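Local coordinates for protein alpha-glucosidase (PDB 5XFM) that hydrolyses beta-L-arabinopyranosides and alpha-galactosides as a bifunctional, calcium-containing glycoside hydrolase of family 97, at residues Lys20-Leu26 and Val117-Val122; Asp204-Leu208 and Gly266-Ile272; Phe294-Trp299 and Pro525-Phe529. The protein carries 1 engineered substitution. All blocks are in the same frame, centred on the assembly; numbering follows the deposited sequence.

Contact 1 of 3, residues Lys20-Leu26 and Val117-Val122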
ATOM      1  N   LYS A  20      -6.618 -25.907   8.187  1.00 23.60           N
ATOM      2  CA  LYS A  20      -6.076 -25.904   6.830  1.00 24.58           C
ATOM      3  C   LYS A  20      -6.839 -24.969   5.894  1.00 21.71           C
ATOM      4  O   LYS A  20      -8.003 -24.658   6.122  1.00 23.45           O
ATOM      5  CB  LYS A  20      -6.100 -27.321   6.252  1.00 24.21           C
ATOM      6  CG  LYS A  20      -5.499 -28.381   7.165  1.00 27.63           C
ATOM      7  CD  LYS A  20      -5.682 -29.775   6.585  1.00 29.25           C
ATOM      8  CE  LYS A  20      -5.064 -30.836   7.479  1.00 35.47           C
ATOM      9  NZ  LYS A  20      -5.124 -32.178   6.843  1.00 40.87           N
ATOM     10  N   GLY A  21      -6.166 -24.501   4.851  1.00 28.06           N
ATOM     11  CA  GLY A  21      -6.833 -23.807   3.766  1.00 28.10           C
ATOM     12  C   GLY A  21      -7.698 -24.788   3.002  1.00 23.79           C
ATOM     13  O   GLY A  21      -7.550 -25.992   3.174  1.00 26.37           O
ATOM     14  N   PRO A  22      -8.588 -24.279   2.136  1.00 29.85           N
ATOM     15  CA  PRO A  22      -9.539 -25.106   1.380  1.00 33.00           C
ATOM     16  C   PRO A  22      -8.894 -26.223   0.547  1.00 29.26           C
ATOM     17  O   PRO A  22      -9.432 -27.336   0.509  1.00 31.26           O
ATOM     18  CB  PRO A  22     -10.226 -24.082   0.469  1.00 34.23           C
ATOM     19  CG  PRO A  22     -10.174 -22.815   1.258  1.00 28.66           C
ATOM     20  CD  PRO A  22      -8.823 -22.841   1.916  1.00 26.24           C
ATOM     21  N   ASP A  23      -7.763 -25.948  -0.095  1.00 23.56           N
ATOM     22  CA  ASP A  23      -7.089 -26.979  -0.878  1.00 28.22           C
ATOM     23  C   ASP A  23      -6.065 -27.734  -0.035  1.00 23.40           C
ATOM     24  O   ASP A  23      -5.345 -28.590  -0.542  1.00 27.43           O
ATOM     25  CB  ASP A  23      -6.425 -26.374  -2.124  1.00 26.59           C
ATOM     26  CG  ASP A  23      -5.292 -25.404  -1.795  1.00 28.46           C
ATOM     27  OD1 ASP A  23      -4.861 -25.306  -0.624  1.00 27.62           O
ATOM     28  OD2 ASP A  23      -4.819 -24.727  -2.732  1.00 36.52           O
ATOM     29  N   GLU A  24      -6.014 -27.386   1.248  1.00 25.20           N
ATOM     30  CA  GLU A  24      -5.210 -28.077   2.260  1.00 25.96           C
ATOM     31  C   GLU A  24      -3.691 -27.962   2.096  1.00 22.21           C
ATOM     32  O   GLU A  24      -2.945 -28.591   2.846  1.00 23.26           O
ATOM     33  CB  GLU A  24      -5.600 -29.559   2.299  1.00 25.59           C
ATOM     34  CG  GLU A  24      -7.033 -29.804   2.736  1.00 26.24           C
ATOM     35  CD  GLU A  24      -7.375 -31.278   2.808  1.00 37.69           C
ATOM     36  OE1 GLU A  24      -6.535 -32.059   3.303  1.00 39.80           O
ATOM     37  OE2 GLU A  24      -8.494 -31.648   2.391  1.00 43.68           O
ATOM     38  N   LYS A  25      -3.228 -27.124   1.175  1.00 27.11           N
ATOM     39  CA  LYS A  25      -1.783 -26.921   1.005  1.00 28.46           C
ATOM     40  C   LYS A  25      -1.213 -26.112   2.159  1.00 24.15           C
ATOM     41  O   LYS A  25      -0.126 -26.397   2.659  1.00 23.43           O
ATOM     42  CB  LYS A  25      -1.472 -26.214  -0.318  1.00 21.09           C
ATOM     43  CG  LYS A  25      -1.808 -27.024  -1.553  1.00 29.67           C
ATOM     44  CD  LYS A  25      -1.279 -26.363  -2.817  1.00 29.13           C
ATOM     45  CE  LYS A  25      -2.106 -26.772  -4.026  1.00 33.82           C
ATOM     46  NZ  LYS A  25      -1.593 -26.195  -5.298  1.00 41.34           N
ATOM     47  N   LEU A  26      -1.956 -25.097   2.569  1.00 26.46           N
ATOM     48  CA  LEU A  26      -1.549 -24.252   3.672  1.00 24.85           C
ATOM     49  C   LEU A  26      -2.095 -24.848   4.965  1.00 23.85           C
ATOM     50  O   LEU A  26      -3.295 -25.111   5.076  1.00 26.64           O
ATOM     51  CB  LEU A  26      -2.051 -22.822   3.451  1.00 23.94           C
ATOM     52  CG  LEU A  26      -1.428 -21.619   4.170  1.00 31.43           C
ATOM     53  CD1 LEU A  26      -2.223 -20.367   3.823  1.00 23.95           C
ATOM     54  CD2 LEU A  26      -1.319 -21.786   5.678  1.00 30.89           C
ATOM     55  N   VAL A 117      -8.131 -19.054   7.333  1.00 22.42           N
ATOM     56  CA  VAL A 117      -7.146 -19.540   6.388  1.00 25.15           C
ATOM     57  C   VAL A 117      -7.766 -19.801   5.025  1.00 22.86           C
ATOM     58  O   VAL A 117      -8.558 -20.728   4.864  1.00 30.50           O
ATOM     59  CB  VAL A 117      -6.465 -20.823   6.898  1.00 21.79           C
ATOM     60  CG1 VAL A 117      -5.289 -21.185   6.008  1.00 22.58           C
ATOM     61  CG2 VAL A 117      -5.998 -20.634   8.332  1.00 21.86           C
ATOM     62  N   SER A 118      -7.413 -18.969   4.049  1.00 21.53           N
ATOM     63  CA  SER A 118      -7.771 -19.226   2.659  1.00 20.46           C
ATOM     64  C   SER A 118      -6.627 -20.022   2.030  1.00 22.44           C
ATOM     65  O   SER A 118      -5.721 -20.463   2.746  1.00 23.54           O
ATOM     66  CB  SER A 118      -8.046 -17.924   1.903  1.00 23.10           C
ATOM     67  OG  SER A 118      -6.922 -17.062   1.901  1.00 19.34           O
ATOM     68  N   ASP A 119      -6.666 -20.232   0.715  1.00 19.67           N
ATOM     69  CA  ASP A 119      -5.675 -21.095   0.057  1.00 24.82           C
ATOM     70  C   ASP A 119      -4.228 -20.678   0.305  1.00 24.33           C
ATOM     71  O   ASP A 119      -3.353 -21.528   0.471  1.00 25.45           O
ATOM     72  CB  ASP A 119      -5.914 -21.147  -1.452  1.00 28.29           C
ATOM     73  CG  ASP A 119      -7.044 -22.079  -1.837  1.00 33.18           C
ATOM     74  OD1 ASP A 119      -7.306 -23.059  -1.098  1.00 27.04           O
ATOM     75  OD2 ASP A 119      -7.656 -21.835  -2.901  1.00 38.24           O
ATOM     76  N   ASN A 120      -3.976 -19.373   0.311  1.00 25.85           N
ATOM     77  CA  ASN A 120      -2.617 -18.862   0.471  1.00 21.95           C
ATOM     78  C   ASN A 120      -2.496 -17.742   1.492  1.00 21.89           C
ATOM     79  O   ASN A 120      -1.514 -17.004   1.482  1.00 20.03           O
ATOM     80  CB  ASN A 120      -2.076 -18.371  -0.869  1.00 25.92           C
ATOM     81  CG  ASN A 120      -1.791 -19.505  -1.830  1.00 27.18           C
ATOM     82  OD1 ASN A 120      -0.781 -20.199  -1.702  1.00 23.46           O
ATOM     83  ND2 ASN A 120      -2.673 -19.693  -2.805  1.00 22.28           N
ATOM     84  N   ASP A 121      -3.496 -17.588   2.353  1.00 18.35           N
ATOM     85  CA  ASP A 121      -3.440 -16.531   3.356  1.00 20.61           C
ATOM     86  C   ASP A 121      -3.972 -16.957   4.717  1.00 18.63           C
ATOM     87  O   ASP A 121      -4.943 -17.705   4.830  1.00 27.31           O
ATOM     88  CB  ASP A 121      -4.216 -15.300   2.880  1.00 20.43           C
ATOM     89  CG  ASP A 121      -3.742 -14.801   1.533  1.00 22.24           C
ATOM     90  OD1 ASP A 121      -4.236 -15.313   0.506  1.00 24.74           O
ATOM     91  OD2 ASP A 121      -2.875 -13.902   1.503  1.00 21.04           O
ATOM     92  N   VAL A 122      -3.313 -16.459   5.751  1.00 21.41           N
ATOM     93  CA  VAL A 122      -3.770 -16.596   7.119  1.00 21.52           C
ATOM     94  C   VAL A 122      -4.060 -15.211   7.685  1.00 21.67           C
ATOM     95  O   VAL A 122      -3.227 -14.325   7.593  1.00 19.23           O
ATOM     96  CB  VAL A 122      -2.727 -17.294   7.998  1.00 20.15           C
ATOM     97  CG1 VAL A 122      -3.180 -17.299   9.450  1.00 24.46           C
ATOM     98  CG2 VAL A 122      -2.464 -18.712   7.498  1.00 20.19           C
TER
HETATM   99  O   HOH W   1      -4.369 -24.224   1.560  1.00 21.50           O
HETATM  100  O   HOH W   2      -2.679 -23.200  -1.994  1.00 31.06           O
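Chi1 of -160° turns Leu26 CG away from the backbone N and carries both methyls to Val117-Val122, while Asp119, with CG beside its own backbone N (chi1 -79°), sends its carboxylate back to Pro22 and Asp23. Leu26 CD1 presses on the peptide between Asn120 and Asp121, 3.4 Å from Asp121 N. Its other methyl, CD2, lies 3.8 Å from Val122 CG2, and Val117 CG1 packs beside CD1 and against Gly21 N. The two segments are hairpin turns from different sheets of the N-terminal domain, one linking strands 17-20 and 26-31, the other strands 110-117 and 121-128. A type I turn from Gly21 to Glu24 presents Asp23 N to Asp119 OD1, which accepts it at 3.1 Å, nearly along the C-O axis. Asp23 OD1 meanwhile takes Lys25 N in an Asx turn. The two carboxylates stack with planes 21° apart and Asp23 OD1 3.4 Å from Asp119 OD1, a pairing of like charges that would probably raise the affinity of one for a proton. Water 1 and water 2 both donate to Asp23 and to Asp119 O, and water 1 also accepts from Leu26 N.

Contact 2 of 3, residues Asp204-Leu208 and Gly266-Ile272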
ATOM      1  N   ASP A 204      11.810 -22.896  -0.556  1.00 26.11           N
ATOM      2  CA  ASP A 204      10.453 -23.363  -0.287  1.00 27.86           C
ATOM      3  C   ASP A 204       9.382 -22.278  -0.425  1.00 33.28           C
ATOM      4  O   ASP A 204       8.277 -22.438   0.089  1.00 36.50           O
ATOM      5  CB  ASP A 204      10.375 -23.969   1.112  1.00 31.81           C
ATOM      6  CG  ASP A 204      11.451 -25.003   1.355  1.00 35.50           C
ATOM      7  OD1 ASP A 204      11.750 -25.766   0.416  1.00 36.87           O
ATOM      8  OD2 ASP A 204      11.983 -25.065   2.485  1.00 35.14           O
ATOM      9  N   GLY A 205       9.691 -21.194  -1.132  1.00 24.18           N
ATOM     10  CA  GLY A 205       8.696 -20.168  -1.403  1.00 26.47           C
ATOM     11  C   GLY A 205       8.788 -18.846  -0.651  1.00 22.68           C
ATOM     12  O   GLY A 205       9.874 -18.365  -0.348  1.00 20.12           O
ATOM     13  N   TRP A 206       7.632 -18.238  -0.391  1.00 21.68           N
ATOM     14  CA  TRP A 206       7.577 -16.862   0.080  1.00 22.39           C
ATOM     15  C   TRP A 206       6.530 -16.620   1.167  1.00 21.05           C
ATOM     16  O   TRP A 206       5.460 -17.243   1.185  1.00 23.01           O
ATOM     17  CB  TRP A 206       7.301 -15.919  -1.099  1.00 24.66           C
ATOM     18  CG  TRP A 206       8.261 -16.061  -2.249  1.00 25.72           C
ATOM     19  CD1 TRP A 206       8.206 -16.979  -3.259  1.00 20.52           C
ATOM     20  CD2 TRP A 206       9.430 -15.267  -2.494  1.00 20.90           C
ATOM     21  NE1 TRP A 206       9.259 -16.798  -4.122  1.00 21.40           N
ATOM     22  CE2 TRP A 206      10.025 -15.751  -3.674  1.00 25.33           C
ATOM     23  CE3 TRP A 206      10.025 -14.185  -1.832  1.00 23.95           C
ATOM     24  CZ2 TRP A 206      11.192 -15.194  -4.207  1.00 25.98           C
ATOM     25  CZ3 TRP A 206      11.179 -13.631  -2.362  1.00 20.34           C
ATOM     26  CH2 TRP A 206      11.752 -14.140  -3.537  1.00 22.45           C
ATOM     27  N   VAL A 207       6.842 -15.674   2.047  1.00 22.25           N
ATOM     28  CA  VAL A 207       5.926 -15.225   3.091  1.00 20.98           C
ATOM     29  C   VAL A 207       5.865 -13.688   3.173  1.00 23.01           C
ATOM     30  O   VAL A 207       6.888 -13.032   3.243  1.00 20.09           O
ATOM     31  CB  VAL A 207       6.336 -15.777   4.461  1.00 20.95           C
ATOM     32  CG1 VAL A 207       5.489 -15.146   5.562  1.00 20.74           C
ATOM     33  CG2 VAL A 207       6.225 -17.307   4.484  1.00 21.97           C
ATOM     34  N   LEU A 208       4.665 -13.120   3.149  1.00 16.64           N
ATOM     35  CA  LEU A 208       4.472 -11.689   3.366  1.00 16.11           C
ATOM     36  C   LEU A 208       3.683 -11.424   4.647  1.00 17.72           C
ATOM     37  O   LEU A 208       2.531 -11.845   4.775  1.00 18.61           O
ATOM     38  CB  LEU A 208       3.741 -11.064   2.184  1.00 14.11           C
ATOM     39  CG  LEU A 208       3.533  -9.548   2.247  1.00 20.50           C
ATOM     40  CD1 LEU A 208       4.826  -8.770   1.966  1.00 18.80           C
ATOM     41  CD2 LEU A 208       2.409  -9.124   1.312  1.00 16.25           C
ATOM     42  N   GLY A 266       3.242 -18.885   0.071  1.00 26.02           N
ATOM     43  CA  GLY A 266       3.133 -19.760  -1.084  1.00 21.22           C
ATOM     44  C   GLY A 266       4.459 -20.374  -1.473  1.00 24.50           C
ATOM     45  O   GLY A 266       5.485 -20.041  -0.897  1.00 23.91           O
ATOM     46  N   ASP A 267       4.442 -21.292  -2.432  1.00 23.22           N
ATOM     47  CA  ASP A 267       5.686 -21.828  -2.956  1.00 30.37           C
ATOM     48  C   ASP A 267       6.158 -20.980  -4.130  1.00 31.43           C
ATOM     49  O   ASP A 267       7.251 -21.183  -4.650  1.00 36.15           O
ATOM     50  CB  ASP A 267       5.518 -23.287  -3.394  1.00 33.35           C
ATOM     51  CG  ASP A 267       4.364 -23.476  -4.365  1.00 40.99           C
ATOM     52  OD1 ASP A 267       3.586 -22.514  -4.572  1.00 40.98           O
ATOM     53  OD2 ASP A 267       4.259 -24.575  -4.952  1.00 44.43           O
ATOM     54  N   HIS A 268       5.321 -20.028  -4.533  1.00 32.35           N
ATOM     55  CA  HIS A 268       5.636 -19.106  -5.622  1.00 32.46           C
ATOM     56  C   HIS A 268       5.262 -17.663  -5.286  1.00 31.00           C
ATOM     57  O   HIS A 268       4.611 -17.394  -4.279  1.00 30.25           O
ATOM     58  CB  HIS A 268       4.929 -19.536  -6.914  1.00 32.12           C
ATOM     59  CG  HIS A 268       5.356 -20.879  -7.420  1.00 37.28           C
ATOM     60  ND1 HIS A 268       4.475 -21.925  -7.593  1.00 40.54           N
ATOM     61  CD2 HIS A 268       6.570 -21.341  -7.803  1.00 37.83           C
ATOM     62  CE1 HIS A 268       5.130 -22.977  -8.050  1.00 41.66           C
ATOM     63  NE2 HIS A 268       6.403 -22.650  -8.185  1.00 39.52           N
ATOM     64  N   LEU A 269       5.684 -16.739  -6.140  1.00 26.74           N
ATOM     65  CA  LEU A 269       5.428 -15.323  -5.929  1.00 24.03           C
ATOM     66  C   LEU A 269       3.986 -14.935  -6.255  1.00 29.74           C
ATOM     67  O   LEU A 269       3.519 -13.875  -5.837  1.00 31.10           O
ATOM     68  CB  LEU A 269       6.410 -14.486  -6.758  1.00 23.85           C
ATOM     69  CG  LEU A 269       7.793 -14.306  -6.117  1.00 25.26           C
ATOM     70  CD1 LEU A 269       8.802 -13.776  -7.116  1.00 25.07           C
ATOM     71  CD2 LEU A 269       7.697 -13.372  -4.915  1.00 20.76           C
ATOM     72  N   LYS A 270       3.290 -15.794  -6.999  1.00 25.55           N
ATOM     73  CA  LYS A 270       1.926 -15.511  -7.466  1.00 28.89           C
ATOM     74  C   LYS A 270       0.905 -15.162  -6.360  1.00 27.29           C
ATOM     75  O   LYS A 270       0.167 -14.180  -6.490  1.00 26.47           O
ATOM     76  CB  LYS A 270       1.400 -16.695  -8.287  1.00 29.85           C
ATOM     77  CG  LYS A 270      -0.019 -16.511  -8.795  1.00 29.84           C
ATOM     78  CD  LYS A 270      -0.540 -17.780  -9.441  1.00 33.02           C
ATOM     79  CE  LYS A 270      -1.836 -17.512 -10.188  1.00 38.01           C
ATOM     80  NZ  LYS A 270      -3.028 -18.010  -9.449  1.00 44.25           N
ATOM     81  N   PRO A 271       0.833 -15.969  -5.285  1.00 28.05           N
ATOM     82  CA  PRO A 271      -0.115 -15.589  -4.227  1.00 26.87           C
ATOM     83  C   PRO A 271       0.274 -14.297  -3.501  1.00 23.55           C
ATOM     84  O   PRO A 271      -0.597 -13.593  -2.992  1.00 22.97           O
ATOM     85  CB  PRO A 271      -0.065 -16.784  -3.274  1.00 28.35           C
ATOM     86  CG  PRO A 271       1.297 -17.380  -3.498  1.00 28.94           C
ATOM     87  CD  PRO A 271       1.522 -17.235  -4.968  1.00 24.95           C
ATOM     88  N   ILE A 272       1.567 -14.004  -3.450  1.00 23.77           N
ATOM     89  CA  ILE A 272       2.065 -12.749  -2.889  1.00 22.38           C
ATOM     90  C   ILE A 272       1.521 -11.548  -3.652  1.00 21.96           C
ATOM     91  O   ILE A 272       0.995 -10.600  -3.066  1.00 18.83           O
ATOM     92  CB  ILE A 272       3.598 -12.700  -2.919  1.00 22.41           C
ATOM     93  CG1 ILE A 272       4.179 -13.903  -2.173  1.00 19.10           C
ATOM     94  CG2 ILE A 272       4.101 -11.409  -2.310  1.00 21.81           C
ATOM     95  CD1 ILE A 272       3.968 -13.842  -0.681  1.00 18.20           C
TER
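The indole of Trp206 lies against Leu269, whose CD2 methyl stands over the ring in a CH-pi contact, 3.6 Å from the centroid of the five-membered ring and 14° off its normal. Leu269 CG sits over the same face, 3.5 Å from Trp206 NE1, so the branch point as well as the methyl bears on the aromatic surface. Trp206 reaches this position with CG beside its backbone N (chi1 -54°), and its CB is left to meet the helix at Ile272. There the ethyl branch does the touching: Ile272 has CG1 next to the backbone N (chi1 -57°), and from this setting CG1 and CD1 both approach Trp206 CB, CG1 at 3.9 Å. Ile272 CD1 also comes within 4.0 Å of Leu208 CB, bridging two residues of the strand. Strands 206-212 and 256-266 are neighbours in an antiparallel sheet of the N-terminal domain, and Trp206 and Gly266 form a hydrogen-bonded pair at the end of their pairing. Trp206 N gives to Gly266 O at 2.8 Å from a position tilted out of the carbonyl plane, whereas Gly266 N returns to Trp206 O at 3.0 Å, in the plane. Just beyond the pair, Gly205 CA lies 3.3 Å from Gly266 O in a CA-H...O contact; a CB on Gly205 would clash with that oxygen, and one on Gly266 would clash with Pro271. Were Trp206 replaced by an alanine, the loss of the ring face under Leu269 CD2 would probably open a gap beside that methyl and leave the leucine side chain freer to turn. The Trp206 side chain also touches Leu198 and Arg200 of strand 197-200, and its ring meets Tyr563 edge-to-face.

Contact 3 of 3, residues Phe294-Trp299 and Pro525-Phe529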
ATOM      1  N   PHE A 294     -13.150   8.140 -10.322  1.00 26.89           N
ATOM      2  CA  PHE A 294     -11.702   8.023 -10.281  1.00 27.28           C
ATOM      3  C   PHE A 294     -11.098   8.381 -11.634  1.00 29.20           C
ATOM      4  O   PHE A 294     -11.821   8.591 -12.609  1.00 27.21           O
ATOM      5  CB  PHE A 294     -11.293   6.606  -9.866  1.00 25.09           C
ATOM      6  CG  PHE A 294     -12.116   6.053  -8.739  1.00 27.40           C
ATOM      7  CD1 PHE A 294     -12.214   6.733  -7.533  1.00 27.95           C
ATOM      8  CD2 PHE A 294     -12.783   4.848  -8.879  1.00 24.02           C
ATOM      9  CE1 PHE A 294     -12.976   6.227  -6.497  1.00 24.01           C
ATOM     10  CE2 PHE A 294     -13.538   4.332  -7.841  1.00 23.76           C
ATOM     11  CZ  PHE A 294     -13.633   5.024  -6.648  1.00 21.87           C
ATOM     12  N   GLY A 295      -9.772   8.457 -11.690  1.00 24.85           N
ATOM     13  CA  GLY A 295      -9.101   8.750 -12.941  1.00 24.17           C
ATOM     14  C   GLY A 295      -7.713   9.344 -12.841  1.00 25.32           C
ATOM     15  O   GLY A 295      -6.898   8.942 -12.009  1.00 26.12           O
ATOM     16  N   ARG A 296      -7.473  10.361 -13.659  1.00 26.35           N
ATOM     17  CA  ARG A 296      -6.131  10.858 -13.921  1.00 21.72           C
ATOM     18  C   ARG A 296      -6.042  12.334 -13.600  1.00 28.70           C
ATOM     19  O   ARG A 296      -6.992  13.089 -13.824  1.00 28.56           O
ATOM     20  CB  ARG A 296      -5.742  10.637 -15.385  1.00 26.24           C
ATOM     21  CG  ARG A 296      -5.507   9.200 -15.801  1.00 26.69           C
ATOM     22  CD  ARG A 296      -6.811   8.501 -16.134  1.00 30.50           C
ATOM     23  NE  ARG A 296      -7.613   9.262 -17.087  1.00 32.04           N
ATOM     24  CZ  ARG A 296      -7.498   9.172 -18.408  1.00 38.84           C
ATOM     25  NH1 ARG A 296      -6.603   8.355 -18.948  1.00 39.25           N
ATOM     26  NH2 ARG A 296      -8.278   9.906 -19.190  1.00 42.07           N
ATOM     27  N   GLY A 297      -4.905  12.742 -13.053  1.00 29.08           N
ATOM     28  CA  GLY A 297      -4.685  14.135 -12.731  1.00 24.91           C
ATOM     29  C   GLY A 297      -3.389  14.671 -13.301  1.00 27.09           C
ATOM     30  O   GLY A 297      -2.446  13.921 -13.553  1.00 23.34           O
ATOM     31  N   THR A 298      -3.364  15.974 -13.556  1.00 26.68           N
ATOM     32  CA  THR A 298      -2.111  16.658 -13.830  1.00 24.23           C
ATOM     33  C   THR A 298      -1.633  17.315 -12.541  1.00 21.80           C
ATOM     34  O   THR A 298      -2.432  17.648 -11.663  1.00 20.12           O
ATOM     35  CB  THR A 298      -2.246  17.698 -14.952  1.00 21.23           C
ATOM     36  OG1 THR A 298      -3.290  18.619 -14.626  1.00 22.72           O
ATOM     37  CG2 THR A 298      -2.576  17.009 -16.267  1.00 25.64           C
ATOM     38  N   TRP A 299      -0.331  17.526 -12.439  1.00 18.80           N
ATOM     39  CA  TRP A 299       0.273  17.824 -11.155  1.00 21.79           C
ATOM     40  C   TRP A 299       1.517  18.666 -11.372  1.00 22.71           C
ATOM     41  O   TRP A 299       2.562  18.142 -11.758  1.00 22.47           O
ATOM     42  CB  TRP A 299       0.608  16.512 -10.433  1.00 18.10           C
ATOM     43  CG  TRP A 299       1.182  16.656  -9.059  1.00 17.82           C
ATOM     44  CD1 TRP A 299       0.984  17.688  -8.184  1.00 15.42           C
ATOM     45  CD2 TRP A 299       2.026  15.715  -8.386  1.00 17.86           C
ATOM     46  NE1 TRP A 299       1.666  17.451  -7.011  1.00 15.97           N
ATOM     47  CE2 TRP A 299       2.315  16.247  -7.111  1.00 19.45           C
ATOM     48  CE3 TRP A 299       2.575  14.477  -8.743  1.00 17.62           C
ATOM     49  CZ2 TRP A 299       3.121  15.579  -6.186  1.00 19.92           C
ATOM     50  CZ3 TRP A 299       3.386  13.820  -7.827  1.00 16.07           C
ATOM     51  CH2 TRP A 299       3.646  14.370  -6.562  1.00 15.68           C
ATOM     52  N   PRO A 525      -6.142   4.395  -7.533  1.00 23.25           N
ATOM     53  CA  PRO A 525      -7.407   4.767  -8.181  1.00 25.32           C
ATOM     54  C   PRO A 525      -7.381   6.155  -8.839  1.00 25.56           C
ATOM     55  O   PRO A 525      -7.890   6.340  -9.946  1.00 21.74           O
ATOM     56  CB  PRO A 525      -8.409   4.765  -7.018  1.00 21.47           C
ATOM     57  CG  PRO A 525      -7.746   4.024  -5.923  1.00 23.13           C
ATOM     58  CD  PRO A 525      -6.298   4.243  -6.078  1.00 19.50           C
ATOM     59  N   VAL A 526      -6.787   7.118  -8.147  1.00 23.72           N
ATOM     60  CA  VAL A 526      -6.598   8.458  -8.689  1.00 27.82           C
ATOM     61  C   VAL A 526      -5.109   8.679  -8.939  1.00 25.50           C
ATOM     62  O   VAL A 526      -4.340   8.868  -7.997  1.00 24.09           O
ATOM     63  CB  VAL A 526      -7.145   9.539  -7.731  1.00 23.20           C
ATOM     64  CG1 VAL A 526      -6.791  10.935  -8.226  1.00 22.82           C
ATOM     65  CG2 VAL A 526      -8.653   9.391  -7.565  1.00 20.78           C
ATOM     66  N   GLN A 527      -4.701   8.634 -10.203  1.00 22.28           N
ATOM     67  CA  GLN A 527      -3.287   8.778 -10.538  1.00 23.71           C
ATOM     68  C   GLN A 527      -2.940  10.209 -10.909  1.00 24.78           C
ATOM     69  O   GLN A 527      -3.420  10.735 -11.910  1.00 26.08           O
ATOM     70  CB  GLN A 527      -2.894   7.850 -11.692  1.00 21.10           C
ATOM     71  CG  GLN A 527      -2.977   6.350 -11.404  1.00 24.55           C
ATOM     72  CD  GLN A 527      -1.804   5.804 -10.605  1.00 19.46           C
ATOM     73  OE1 GLN A 527      -1.220   6.493  -9.769  1.00 27.39           O
ATOM     74  NE2 GLN A 527      -1.447   4.555 -10.872  1.00 21.35           N
ATOM     75  N   ASN A 528      -2.081  10.823 -10.106  1.00 25.66           N
ATOM     76  CA  ASN A 528      -1.483  12.101 -10.461  1.00 25.75           C
ATOM     77  C   ASN A 528      -0.089  11.835 -11.020  1.00 22.85           C
ATOM     78  O   ASN A 528       0.889  11.784 -10.274  1.00 16.21           O
ATOM     79  CB  ASN A 528      -1.428  13.042  -9.254  1.00 21.18           C
ATOM     80  CG  ASN A 528      -2.802  13.270  -8.631  1.00 26.46           C
ATOM     81  OD1 ASN A 528      -3.705  13.817  -9.266  1.00 28.39           O
ATOM     82  ND2 ASN A 528      -2.959  12.853  -7.380  1.00 26.71           N
ATOM     83  N   PHE A 529      -0.030  11.584 -12.325  1.00 21.69           N
ATOM     84  CA  PHE A 529       1.222  11.284 -13.012  1.00 23.71           C
ATOM     85  C   PHE A 529       2.130  12.498 -13.094  1.00 27.16           C
ATOM     86  O   PHE A 529       1.671  13.642 -12.993  1.00 27.95           O
ATOM     87  CB  PHE A 529       0.952  10.744 -14.419  1.00 29.07           C
ATOM     88  CG  PHE A 529       0.235   9.426 -14.433  1.00 25.78           C
ATOM     89  CD1 PHE A 529      -1.018   9.310 -15.011  1.00 24.96           C
ATOM     90  CD2 PHE A 529       0.810   8.306 -13.854  1.00 23.39           C
ATOM     91  CE1 PHE A 529      -1.679   8.102 -15.018  1.00 23.45           C
ATOM     92  CE2 PHE A 529       0.158   7.097 -13.859  1.00 24.26           C
ATOM     93  CZ  PHE A 529      -1.089   6.991 -14.446  1.00 27.07           C
TER
HETATM   94  O   HOH W   3      -0.409  13.954 -15.571  1.00 29.49           O
HETATM   95  O   HOH W   4       1.038  16.148 -14.149  1.00 22.46           O
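One face of the Phe294 ring is overlain by Pro525 CB, which lies 4.3 Å from Phe294 CG, and Phe294 CB adds a contact to Pro525 O. At the other end of the pairing, the Phe529 ring carries Gln527 CB on one face, offset toward the rim, while Arg296 CG reaches its edge at 4.1 Å from CE1. The Arg296 chain bends at chi2 and chi3 (83° and 51°), which sets the guanidinium almost perpendicular to the Phe529 ring and takes it on to a salt bridge with Glu327. Trp299 has Phe529 O at its edge, near the ring plane, and its CE3 is 3.5 Å from Asn528 O; its NE1 is held by Asp332. Between these rings the backbones run parallel. Gln527 N bonds Gly295 O at 2.9 Å and Gly297 N bonds Gln527 O at 2.7 Å, while the Gly295 N to Pro525 O bond is weak. Gly297 is hemmed in, since a CB there would collide with Asn528 OD1, an oxygen buried with no partner in the model. At the far end water 4 accepts from Trp299 N and lies within bonding distance of Phe529 O. Strands 295-299 and 526-528 lie side by side as the first and last strands of a TIM barrel, a closure characteristic of this fold, and the Trp299 side chain lies about 8 Å from the bound calcium ion.

Followed from the N terminus, the three contacts come in series, with no nesting or crossing. Contact 1 closes a loop of 90 residues, rich in strand and without helix, and ties the first sheet of the chain to the one that contact 2 also reaches. Contact 2 then closes a shorter loop in the same N-terminal domain. The two meet where Asn120 CB packs 3.5 Å from Pro271 CB, and strand 256-266 lies between strands 121-128 and 206-212 in one sheet. Contact 3, about 31 Å from contact 2 between centres and across the centre of the chain, closes the longest loop, 225 residues with much helix, bringing the start and end of the catalytic barrel together.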